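Local coordinates for protein myosin-I heavy chain (Dictyostelium discoideum, PDB 5EJQ) that works as an actin-based ATPase motor in early phagocytosis and adhesion, represented here by a MyTH4-FERM module of its tail, at residues T245-F250 / K286-K291; E352-L357 / R374-I379; S410-E415 / V485-S490. The protein carries 3 engineered substitutions. All coordinates share one frame; numbering follows the deposited sequence.

Interaction 1: residues T245-F250 / K286-K291; sequences TIIESF and KFVFKK
Ile-247 and Val-288 run alongside each other on the same face of two neighbouring antiparallel strands. Their backbones are bonded in both directions: Ile-247 N to Val-288 O at 2.8 Å, almost straight (168°), and Val-288 N to Ile-247 O. Beyond CB, the isoleucine branches: CG1 sits between the backbone N and the carbonyl carbon (chi1 66°), which brings it 3.7 Å from Val-288 O and near Val-288 CB. The chain then ends with CD1 3.7 Å from Val-288 CB and 4.0 Å from Val-288 CG2. Cut back to an alanine, the residue would lose CG1, CG2 and CD1, and a gap would probably open beside Val-288 CB and CG2.

This is the ubiquitin-like first lobe of the FERM domain, a mixed five-stranded sheet in which 285-291 is flanked by the antiparallel strand 244-250 and the parallel strand 200-205. The opposite face carries Ile-246, Phe-287 and Phe-289, large apolar groups suited to burial under helices 222-232 and 263-277. Ile-246 forks between the two rings, CG2 reaching Phe-287 CD1 at 3.7 Å and CG1 reaching Phe-289 CD1 at 3.8 Å.

At the Thr-245 end the pairing with Lys-290 is supplemented by a water, which lies 2.7 Å from Thr-245 OG1 and donates to Lys-290 O; a hydroxyl suits this partly exposed place. The ammonium of Lys-290 turns instead to Glu-254 in a salt bridge.

Interaction 2: residues E352-L357 / R374-I379; sequences EIRAWL and RFDDFI
Arg-354 passes nearly perpendicular to Ile-379, the isoleucine lying under the flat end of the arginine. Ile-379 CG1 stands 4.3 Å from the guanidinium plane, over its centre, and Ile-379 CG2 comes within 3.4 Å of Arg-354 NH1. Arginine suits the spot because its long chain covers apolar neighbours while its charge goes on to a carboxylate. With CG anti to the backbone N (chi1 -166°) and the chain extended as far as NE, Arg-354 spans the gap between the axes of the two short helical segments, 12.0 Å apart at their closest. Its NH2 meets Asp-376 OD1 at 2.8 Å, near the guanidinium plane. This is a salt bridge, but the hydrogen bond within it is weak: the angle at the hydrogen is 119°, and the two flat groups are turned 46° apart.

Both helices, 351-360 and 375-383, belong to the central, all-helical lobe of the FERM domain, and their short segments run roughly antiparallel. Beneath the salt bridge the contact becomes apolar. The ring of Phe-375 is turned steeply against the guanidinium and presents its edge to helix 351-360, with CE1 4.0 Å from Leu-357 CB and CZ 3.7 Å from Arg-354 O. One face of this ring is covered, toward its rim, by Ile-379 CG1 from the next turn of its own helix. Leu-357 and Ile-379 overlap head to tail, their CD1 atoms 3.6 Å apart, and the same Leu-357 CD1 meets the edge of Phe-378 at CE2. A leucine suits this buried point: its CB packs on the Phe-375 edge while the tip, CD1, reaches on to Ile-379 and Phe-378. Leu-342 of helix 331-346 touches both Leu-357 and Phe-378.

Interaction 3: residues S410-E415 / V485-S490; sequences SLVVCE and VQKLVS. With SER (serine), chain C.
Lys-487 meets the strand through a methylene: its CE lies 3.3 Å from Leu-411 O, and no hydrogen bond joins the two segments. The chain runs extended from the helix and bends only at its last torsion (chi4 81°), leaving NZ farther off, 4.2 Å from Leu-411 O. Lysine suits this partly exposed border, where an aliphatic stem can lie against the strand while the charged end turns aside.

Deeper in, the packing is apolar. Val-412 and Leu-488 meet crosswise, Val-412 CG2 being 4.0 Å from Leu-488 CD1. The other branch of that leucine, CD2, approaches Cys-414 SG at 4.3 Å. Strand 410-415 pairs with 426-432 in the antiparallel sheet of the third, PH-like lobe of the FERM domain, and the C-terminal helix 485-506 lies across it, as is usual for that fold. Leu-429 on the adjacent strand 426-432 touches both Leu-488 and Cys-414, so the leucine is shared between two strands.

A bound serine molecule lies against another flank of the helix, with Gln-486 CA 3.6 Å from its CB and Val-489 CG1 3.8 Å from its carboxyl carbon.

The three contacts follow one another along the chain and sample the three lobes of one FERM domain: ubiquitin-like, helical and PH-like. Interactions 1 and 3 are neighbours, with centres 15 Å apart and nearest atoms about 6 Å apart. Lys-292, just after 286-291, connects them: its carbonyl bonds to Ser-410 OG and its NZ to Ser-490 OG. Interaction 2 stands apart, its centre 32 Å from that of interaction 1 and 36 Å from that of interaction 3. The bound serine rests against segment 485-490, about 13 Å from the side chain of Glu-248, whereas a bound glycine lies about 7 Å from that of Phe-287.

Interaction 1: residues T245-F250 / K286-K291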
loop_
_atom_site.group_PDB
_atom_site.type_symbol
_atom_site.label_atom_id
_atom_site.label_comp_id
_atom_site.label_asym_id
_atom_site.label_seq_id
_atom_site.Cartn_x
_atom_site.Cartn_y
_atom_site.Cartn_z
ATOM N N THR A 245 -10.230 2.368 0.874
ATOM C CA THR A 245 -8.847 2.051 0.471
ATOM C C THR A 245 -8.030 1.841 1.731
ATOM O O THR A 245 -8.479 2.167 2.823
ATOM C CB THR A 245 -8.130 3.149 -0.390
ATOM O OG1 THR A 245 -7.803 4.261 0.430
ATOM C CG2 THR A 245 -8.900 3.588 -1.627
ATOM N N ILE A 246 -6.804 1.358 1.567
ATOM C CA ILE A 246 -5.883 1.219 2.682
ATOM C C ILE A 246 -4.902 2.364 2.551
ATOM O O ILE A 246 -4.377 2.616 1.475
ATOM C CB ILE A 246 -5.192 -0.173 2.695
ATOM C CG1 ILE A 246 -6.242 -1.288 2.908
ATOM C CG2 ILE A 246 -4.052 -0.234 3.755
ATOM C CD1 ILE A 246 -5.808 -2.608 2.502
ATOM N N ILE A 247 -4.690 3.077 3.641
ATOM C CA ILE A 247 -3.760 4.180 3.694
ATOM C C ILE A 247 -2.612 3.775 4.618
ATOM O O ILE A 247 -2.738 2.828 5.391
ATOM C CB ILE A 247 -4.453 5.533 4.097
ATOM C CG1 ILE A 247 -5.010 5.531 5.546
ATOM C CG2 ILE A 247 -5.544 5.924 3.083
ATOM C CD1 ILE A 247 -4.017 5.860 6.627
ATOM N N GLU A 248 -1.525 4.533 4.546
ATOM C CA GLU A 248 -0.302 4.387 5.321
ATOM C C GLU A 248 -0.332 5.457 6.424
ATOM O O GLU A 248 -0.637 6.617 6.153
ATOM C CB GLU A 248 0.876 4.596 4.342
ATOM C CG GLU A 248 2.257 4.759 4.930
ATOM C CD GLU A 248 3.234 5.392 3.955
ATOM O OE1 GLU A 248 3.165 5.082 2.741
ATOM O OE2 GLU A 248 4.045 6.233 4.404
ATOM N N SER A 249 -0.041 5.069 7.656
ATOM C CA SER A 249 -0.034 6.005 8.777
ATOM C C SER A 249 1.289 5.948 9.524
ATOM O O SER A 249 1.694 4.869 9.948
ATOM C CB SER A 249 -1.192 5.718 9.735
ATOM O OG SER A 249 -1.186 6.616 10.831
ATOM N N PHE A 250 1.956 7.104 9.702
ATOM C CA PHE A 250 3.215 7.136 10.452
ATOM C C PHE A 250 3.131 8.237 11.494
ATOM O O PHE A 250 2.997 9.405 11.145
ATOM C CB PHE A 250 4.448 7.277 9.526
ATOM C CG PHE A 250 5.746 6.929 10.225
ATOM C CD1 PHE A 250 6.200 5.615 10.273
ATOM C CD2 PHE A 250 6.490 7.908 10.884
ATOM C CE1 PHE A 250 7.379 5.284 10.969
ATOM C CE2 PHE A 250 7.674 7.582 11.560
ATOM C CZ PHE A 250 8.111 6.274 11.597
ATOM N N LYS A 286 1.222 2.185 10.844
ATOM C CA LYS A 286 -0.036 1.446 10.723
ATOM C C LYS A 286 -0.518 1.501 9.284
ATOM O O LYS A 286 -0.368 2.525 8.632
ATOM C CB LYS A 286 -1.164 2.173 11.502
ATOM C CG LYS A 286 -1.222 2.063 12.992
ATOM C CD LYS A 286 -2.498 2.780 13.408
ATOM C CE LYS A 286 -2.559 3.140 14.860
ATOM N NZ LYS A 286 -3.936 3.550 15.241
ATOM N N PHE A 287 -1.190 0.450 8.835
ATOM C CA PHE A 287 -2.010 0.456 7.631
ATOM C C PHE A 287 -3.387 0.717 8.237
ATOM O O PHE A 287 -3.693 0.160 9.305
ATOM C CB PHE A 287 -2.037 -0.909 6.925
ATOM C CG PHE A 287 -0.831 -1.197 6.063
ATOM C CD1 PHE A 287 -0.560 -0.428 4.934
ATOM C CD2 PHE A 287 0.037 -2.242 6.378
ATOM C CE1 PHE A 287 0.535 -0.732 4.104
ATOM C CE2 PHE A 287 1.152 -2.528 5.555
ATOM C CZ PHE A 287 1.394 -1.765 4.437
ATOM N N VAL A 288 -4.198 1.587 7.602
ATOM C CA VAL A 288 -5.543 1.909 8.083
ATOM C C VAL A 288 -6.532 1.707 6.930
ATOM O O VAL A 288 -6.257 2.104 5.809
ATOM C CB VAL A 288 -5.638 3.322 8.741
ATOM C CG1 VAL A 288 -7.013 3.558 9.362
ATOM C CG2 VAL A 288 -4.560 3.519 9.807
ATOM N N PHE A 289 -7.660 1.067 7.196
ATOM C CA PHE A 289 -8.665 0.821 6.157
ATOM C C PHE A 289 -9.751 1.859 6.387
ATOM O O PHE A 289 -10.423 1.809 7.407
ATOM C CB PHE A 289 -9.191 -0.618 6.261
ATOM C CG PHE A 289 -10.214 -1.042 5.235
ATOM C CD1 PHE A 289 -9.939 -0.950 3.879
ATOM C CD2 PHE A 289 -11.411 -1.634 5.630
ATOM C CE1 PHE A 289 -10.852 -1.417 2.932
ATOM C CE2 PHE A 289 -12.330 -2.089 4.683
ATOM C CZ PHE A 289 -12.038 -1.990 3.340
ATOM N N LYS A 290 -9.865 2.844 5.475
ATOM C CA LYS A 290 -10.793 3.976 5.608
ATOM C C LYS A 290 -11.565 4.249 4.331
ATOM O O LYS A 290 -11.121 3.861 3.255
ATOM C CB LYS A 290 -10.008 5.259 5.956
ATOM C CG LYS A 290 -9.385 5.292 7.336
ATOM C CD LYS A 290 -8.620 6.591 7.563
ATOM C CE LYS A 290 -9.294 7.463 8.584
ATOM N NZ LYS A 290 -8.723 8.832 8.589
ATOM N N LYS A 291 -12.678 4.992 4.449
ATOM C CA LYS A 291 -13.502 5.420 3.323
ATOM C C LYS A 291 -12.852 6.648 2.690
ATOM O O LYS A 291 -12.649 7.665 3.348
ATOM C CB LYS A 291 -14.946 5.699 3.766
ATOM C CG LYS A 291 -15.885 5.841 2.570
ATOM C CD LYS A 291 -17.383 5.783 2.939
ATOM C CE LYS A 291 -18.166 5.947 1.640
ATOM N NZ LYS A 291 -19.628 5.700 1.816
HETATM O O HOH W 1 -8.913 5.612 2.450
#

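Interaction 2: residues E352-L357 / R374-I379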
loop_
_atom_site.group_PDB
_atom_site.type_symbol
_atom_site.label_atom_id
_atom_site.label_comp_id
_atom_site.label_asym_id
_atom_site.label_seq_id
_atom_site.Cartn_x
_atom_site.Cartn_y
_atom_site.Cartn_z
ATOM N N GLU A 352 -19.496 9.182 39.208
ATOM C CA GLU A 352 -18.398 8.239 38.976
ATOM C C GLU A 352 -17.885 8.379 37.540
ATOM O O GLU A 352 -16.670 8.386 37.332
ATOM C CB GLU A 352 -18.836 6.791 39.266
ATOM C CG GLU A 352 -19.069 6.490 40.748
ATOM C CD GLU A 352 -20.226 7.193 41.439
ATOM O OE1 GLU A 352 -21.360 7.165 40.904
ATOM O OE2 GLU A 352 -19.991 7.791 42.514
ATOM N N ILE A 353 -18.811 8.545 36.555
ATOM C CA ILE A 353 -18.452 8.763 35.140
ATOM C C ILE A 353 -17.733 10.108 35.049
ATOM O O ILE A 353 -16.691 10.202 34.411
ATOM C CB ILE A 353 -19.675 8.628 34.178
ATOM C CG1 ILE A 353 -20.041 7.144 33.990
ATOM C CG2 ILE A 353 -19.414 9.310 32.807
ATOM C CD1 ILE A 353 -21.522 6.851 33.459
ATOM N N ARG A 354 -18.256 11.115 35.765
ATOM C CA ARG A 354 -17.679 12.452 35.840
ATOM C C ARG A 354 -16.230 12.437 36.356
ATOM O O ARG A 354 -15.403 13.153 35.805
ATOM C CB ARG A 354 -18.556 13.385 36.701
ATOM C CG ARG A 354 -18.187 14.851 36.520
ATOM C CD ARG A 354 -18.600 15.738 37.675
ATOM N NE ARG A 354 -18.067 17.088 37.482
ATOM C CZ ARG A 354 -18.797 18.152 37.165
ATOM N NH1 ARG A 354 -20.118 18.056 37.065
ATOM N NH2 ARG A 354 -18.217 19.328 36.982
ATOM N N ALA A 355 -15.932 11.636 37.409
ATOM C CA ALA A 355 -14.579 11.544 37.995
ATOM C C ALA A 355 -13.614 10.822 37.055
ATOM O O ALA A 355 -12.442 11.188 36.976
ATOM C CB ALA A 355 -14.631 10.839 39.344
ATOM N N TRP A 356 -14.126 9.817 36.331
ATOM C CA TRP A 356 -13.402 8.989 35.366
ATOM C C TRP A 356 -13.007 9.764 34.088
ATOM O O TRP A 356 -11.920 9.536 33.560
ATOM C CB TRP A 356 -14.267 7.752 35.021
ATOM C CG TRP A 356 -13.673 6.787 34.035
ATOM C CD1 TRP A 356 -12.983 5.646 34.321
ATOM C CD2 TRP A 356 -13.781 6.843 32.599
ATOM N NE1 TRP A 356 -12.632 4.998 33.155
ATOM C CE2 TRP A 356 -13.104 5.714 32.083
ATOM C CE3 TRP A 356 -14.354 7.759 31.697
ATOM C CZ2 TRP A 356 -12.986 5.474 30.703
ATOM C CZ3 TRP A 356 -14.232 7.528 30.333
ATOM C CH2 TRP A 356 -13.550 6.401 29.846
ATOM N N LEU A 357 -13.896 10.646 33.580
ATOM C CA LEU A 357 -13.712 11.388 32.319
ATOM C C LEU A 357 -12.385 12.179 32.178
ATOM O O LEU A 357 -11.782 12.038 31.106
ATOM C CB LEU A 357 -14.906 12.305 31.997
ATOM C CG LEU A 357 -16.149 11.597 31.457
ATOM C CD1 LEU A 357 -17.351 12.506 31.533
ATOM C CD2 LEU A 357 -15.943 11.101 30.032
ATOM N N ARG A 374 -14.165 23.785 28.544
ATOM C CA ARG A 374 -15.610 23.517 28.481
ATOM C C ARG A 374 -16.086 22.231 29.162
ATOM O O ARG A 374 -17.132 21.705 28.767
ATOM C CB ARG A 374 -16.101 23.521 27.012
ATOM C CG ARG A 374 -15.570 24.612 26.073
ATOM C CD ARG A 374 -16.303 25.932 26.155
ATOM N NE ARG A 374 -17.755 25.760 26.091
ATOM C CZ ARG A 374 -18.483 25.780 24.980
ATOM N NH1 ARG A 374 -17.905 25.968 23.798
ATOM N NH2 ARG A 374 -19.796 25.613 25.041
ATOM N N PHE A 375 -15.377 21.740 30.197
ATOM C CA PHE A 375 -15.765 20.497 30.867
ATOM C C PHE A 375 -17.196 20.530 31.452
ATOM O O PHE A 375 -17.938 19.564 31.260
ATOM C CB PHE A 375 -14.733 20.071 31.924
ATOM C CG PHE A 375 -14.940 18.684 32.499
ATOM C CD1 PHE A 375 -14.557 17.551 31.786
ATOM C CD2 PHE A 375 -15.497 18.511 33.761
ATOM C CE1 PHE A 375 -14.746 16.268 32.321
ATOM C CE2 PHE A 375 -15.684 17.229 34.294
ATOM C CZ PHE A 375 -15.314 16.118 33.566
ATOM N N ASP A 376 -17.589 21.631 32.139
ATOM C CA ASP A 376 -18.939 21.758 32.712
ATOM C C ASP A 376 -20.009 21.848 31.641
ATOM O O ASP A 376 -21.073 21.265 31.813
ATOM C CB ASP A 376 -19.034 22.917 33.727
ATOM C CG ASP A 376 -18.138 22.737 34.947
ATOM O OD1 ASP A 376 -17.991 21.585 35.414
ATOM O OD2 ASP A 376 -17.587 23.750 35.433
ATOM N N ASP A 377 -19.711 22.523 30.514
ATOM C CA ASP A 377 -20.602 22.608 29.343
ATOM C C ASP A 377 -20.764 21.213 28.725
ATOM O O ASP A 377 -21.866 20.858 28.337
ATOM C CB ASP A 377 -20.071 23.611 28.303
ATOM C CG ASP A 377 -20.160 25.066 28.742
ATOM O OD1 ASP A 377 -21.150 25.426 29.422
ATOM O OD2 ASP A 377 -19.248 25.847 28.395
ATOM N N PHE A 378 -19.686 20.401 28.706
ATOM C CA PHE A 378 -19.747 19.019 28.224
ATOM C C PHE A 378 -20.667 18.200 29.133
ATOM O O PHE A 378 -21.607 17.558 28.644
ATOM C CB PHE A 378 -18.342 18.373 28.119
ATOM C CG PHE A 378 -18.424 16.909 27.763
ATOM C CD1 PHE A 378 -18.561 16.505 26.437
ATOM C CD2 PHE A 378 -18.460 15.935 28.757
ATOM C CE1 PHE A 378 -18.722 15.158 26.114
ATOM C CE2 PHE A 378 -18.638 14.588 28.428
ATOM C CZ PHE A 378 -18.735 14.207 27.107
ATOM N N ILE A 379 -20.397 18.235 30.456
ATOM C CA ILE A 379 -21.173 17.532 31.494
ATOM C C ILE A 379 -22.651 17.937 31.454
ATOM O O ILE A 379 -23.524 17.065 31.475
ATOM C CB ILE A 379 -20.518 17.714 32.904
ATOM C CG1 ILE A 379 -19.135 17.027 32.997
ATOM C CG2 ILE A 379 -21.448 17.277 34.042
ATOM C CD1 ILE A 379 -19.097 15.418 32.818
#

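Interaction 3: residues S410-E415 / V485-S490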
loop_
_atom_site.group_PDB
_atom_site.type_symbol
_atom_site.label_atom_id
_atom_site.label_comp_id
_atom_site.label_asym_id
_atom_site.label_seq_id
_atom_site.Cartn_x
_atom_site.Cartn_y
_atom_site.Cartn_z
ATOM N N SER A 410 -14.665 13.838 0.713
ATOM C CA SER A 410 -13.276 13.386 0.759
ATOM C C SER A 410 -12.496 14.642 1.196
ATOM O O SER A 410 -12.575 15.690 0.549
ATOM C CB SER A 410 -12.840 12.918 -0.626
ATOM O OG SER A 410 -13.695 11.878 -1.074
ATOM N N LEU A 411 -11.813 14.556 2.335
ATOM C CA LEU A 411 -11.182 15.695 2.995
ATOM C C LEU A 411 -9.700 15.878 2.700
ATOM O O LEU A 411 -8.940 14.924 2.781
ATOM C CB LEU A 411 -11.438 15.591 4.523
ATOM C CG LEU A 411 -12.921 15.546 4.960
ATOM C CD1 LEU A 411 -13.059 15.553 6.487
ATOM C CD2 LEU A 411 -13.753 16.696 4.321
ATOM N N VAL A 412 -9.293 17.097 2.294
ATOM C CA VAL A 412 -7.876 17.395 2.009
ATOM C C VAL A 412 -7.482 18.719 2.697
ATOM O O VAL A 412 -8.071 19.761 2.406
ATOM C CB VAL A 412 -7.502 17.425 0.493
ATOM C CG1 VAL A 412 -5.980 17.523 0.307
ATOM C CG2 VAL A 412 -8.063 16.228 -0.283
ATOM N N VAL A 413 -6.453 18.679 3.556
ATOM C CA VAL A 413 -5.914 19.858 4.251
ATOM C C VAL A 413 -4.966 20.569 3.260
ATOM O O VAL A 413 -4.028 19.950 2.738
ATOM C CB VAL A 413 -5.219 19.488 5.596
ATOM C CG1 VAL A 413 -4.598 20.713 6.266
ATOM C CG2 VAL A 413 -6.187 18.785 6.542
ATOM N N CYS A 414 -5.251 21.847 2.978
ATOM C CA CYS A 414 -4.517 22.660 2.013
ATOM C C CYS A 414 -4.076 24.032 2.547
ATOM O O CYS A 414 -4.584 24.524 3.569
ATOM C CB CYS A 414 -5.349 22.831 0.742
ATOM S SG CYS A 414 -5.828 21.290 -0.054
ATOM N N GLU A 415 -3.161 24.672 1.795
ATOM C CA GLU A 415 -2.667 26.031 2.048
ATOM C C GLU A 415 -2.549 26.727 0.706
ATOM O O GLU A 415 -2.386 26.054 -0.313
ATOM C CB GLU A 415 -1.275 26.057 2.728
ATOM C CG GLU A 415 -1.141 25.285 4.034
ATOM C CD GLU A 415 -0.892 23.792 3.881
ATOM O OE1 GLU A 415 -0.209 23.389 2.909
ATOM O OE2 GLU A 415 -1.378 23.023 4.743
ATOM N N VAL A 485 -0.336 15.385 -2.365
ATOM C CA VAL A 485 -0.759 15.756 -3.716
ATOM C C VAL A 485 -1.412 14.560 -4.435
ATOM O O VAL A 485 -2.434 14.730 -5.093
ATOM C CB VAL A 485 0.436 16.336 -4.519
ATOM C CG1 VAL A 485 0.083 16.545 -5.993
ATOM C CG2 VAL A 485 0.942 17.630 -3.885
ATOM N N GLN A 486 -0.830 13.360 -4.291
ATOM C CA GLN A 486 -1.350 12.137 -4.902
ATOM C C GLN A 486 -2.821 11.909 -4.517
ATOM O O GLN A 486 -3.629 11.582 -5.388
ATOM C CB GLN A 486 -0.474 10.950 -4.509
ATOM C CG GLN A 486 -0.957 9.598 -5.065
ATOM C CD GLN A 486 -0.028 8.508 -4.630
ATOM O OE1 GLN A 486 1.025 8.311 -5.217
ATOM N NE2 GLN A 486 -0.344 7.844 -3.529
ATOM N N LYS A 487 -3.163 12.110 -3.226
ATOM C CA LYS A 487 -4.535 11.971 -2.726
ATOM C C LYS A 487 -5.453 12.978 -3.438
ATOM O O LYS A 487 -6.442 12.570 -3.999
ATOM C CB LYS A 487 -4.604 12.163 -1.200
ATOM C CG LYS A 487 -5.985 11.832 -0.616
ATOM C CD LYS A 487 -6.131 12.334 0.809
ATOM C CE LYS A 487 -7.557 12.281 1.335
ATOM N NZ LYS A 487 -7.962 10.933 1.822
ATOM N N LEU A 488 -5.095 14.269 -3.453
ATOM C CA LEU A 488 -5.885 15.305 -4.101
ATOM C C LEU A 488 -6.076 15.029 -5.585
ATOM O O LEU A 488 -7.200 15.117 -6.084
ATOM C CB LEU A 488 -5.257 16.701 -3.865
ATOM C CG LEU A 488 -6.057 17.932 -4.345
ATOM C CD1 LEU A 488 -7.544 17.827 -3.960
ATOM C CD2 LEU A 488 -5.421 19.225 -3.804
ATOM N N VAL A 489 -4.985 14.695 -6.287
ATOM C CA VAL A 489 -5.021 14.381 -7.714
ATOM C C VAL A 489 -5.943 13.179 -7.968
ATOM O O VAL A 489 -6.796 13.255 -8.859
ATOM C CB VAL A 489 -3.593 14.186 -8.315
ATOM C CG1 VAL A 489 -3.654 13.631 -9.736
ATOM C CG2 VAL A 489 -2.815 15.496 -8.300
ATOM N N SER A 490 -5.790 12.083 -7.181
ATOM C CA SER A 490 -6.627 10.894 -7.419
ATOM C C SER A 490 -8.098 11.178 -7.116
ATOM O O SER A 490 -8.956 10.662 -7.819
ATOM C CB SER A 490 -6.124 9.676 -6.648
ATOM O OG SER A 490 -6.381 9.786 -5.257
HETATM N N SER C . 0.075 10.583 -9.007
HETATM C CA SER C . -0.213 12.019 -9.013
HETATM C C SER C . -0.035 12.656 -10.408
HETATM O O SER C . -0.275 11.949 -11.415
HETATM C CB SER C . 0.592 12.745 -7.930
HETATM O OG SER C . 1.992 12.588 -8.075
HETATM O OXT SER C . 0.259 13.872 -10.500
#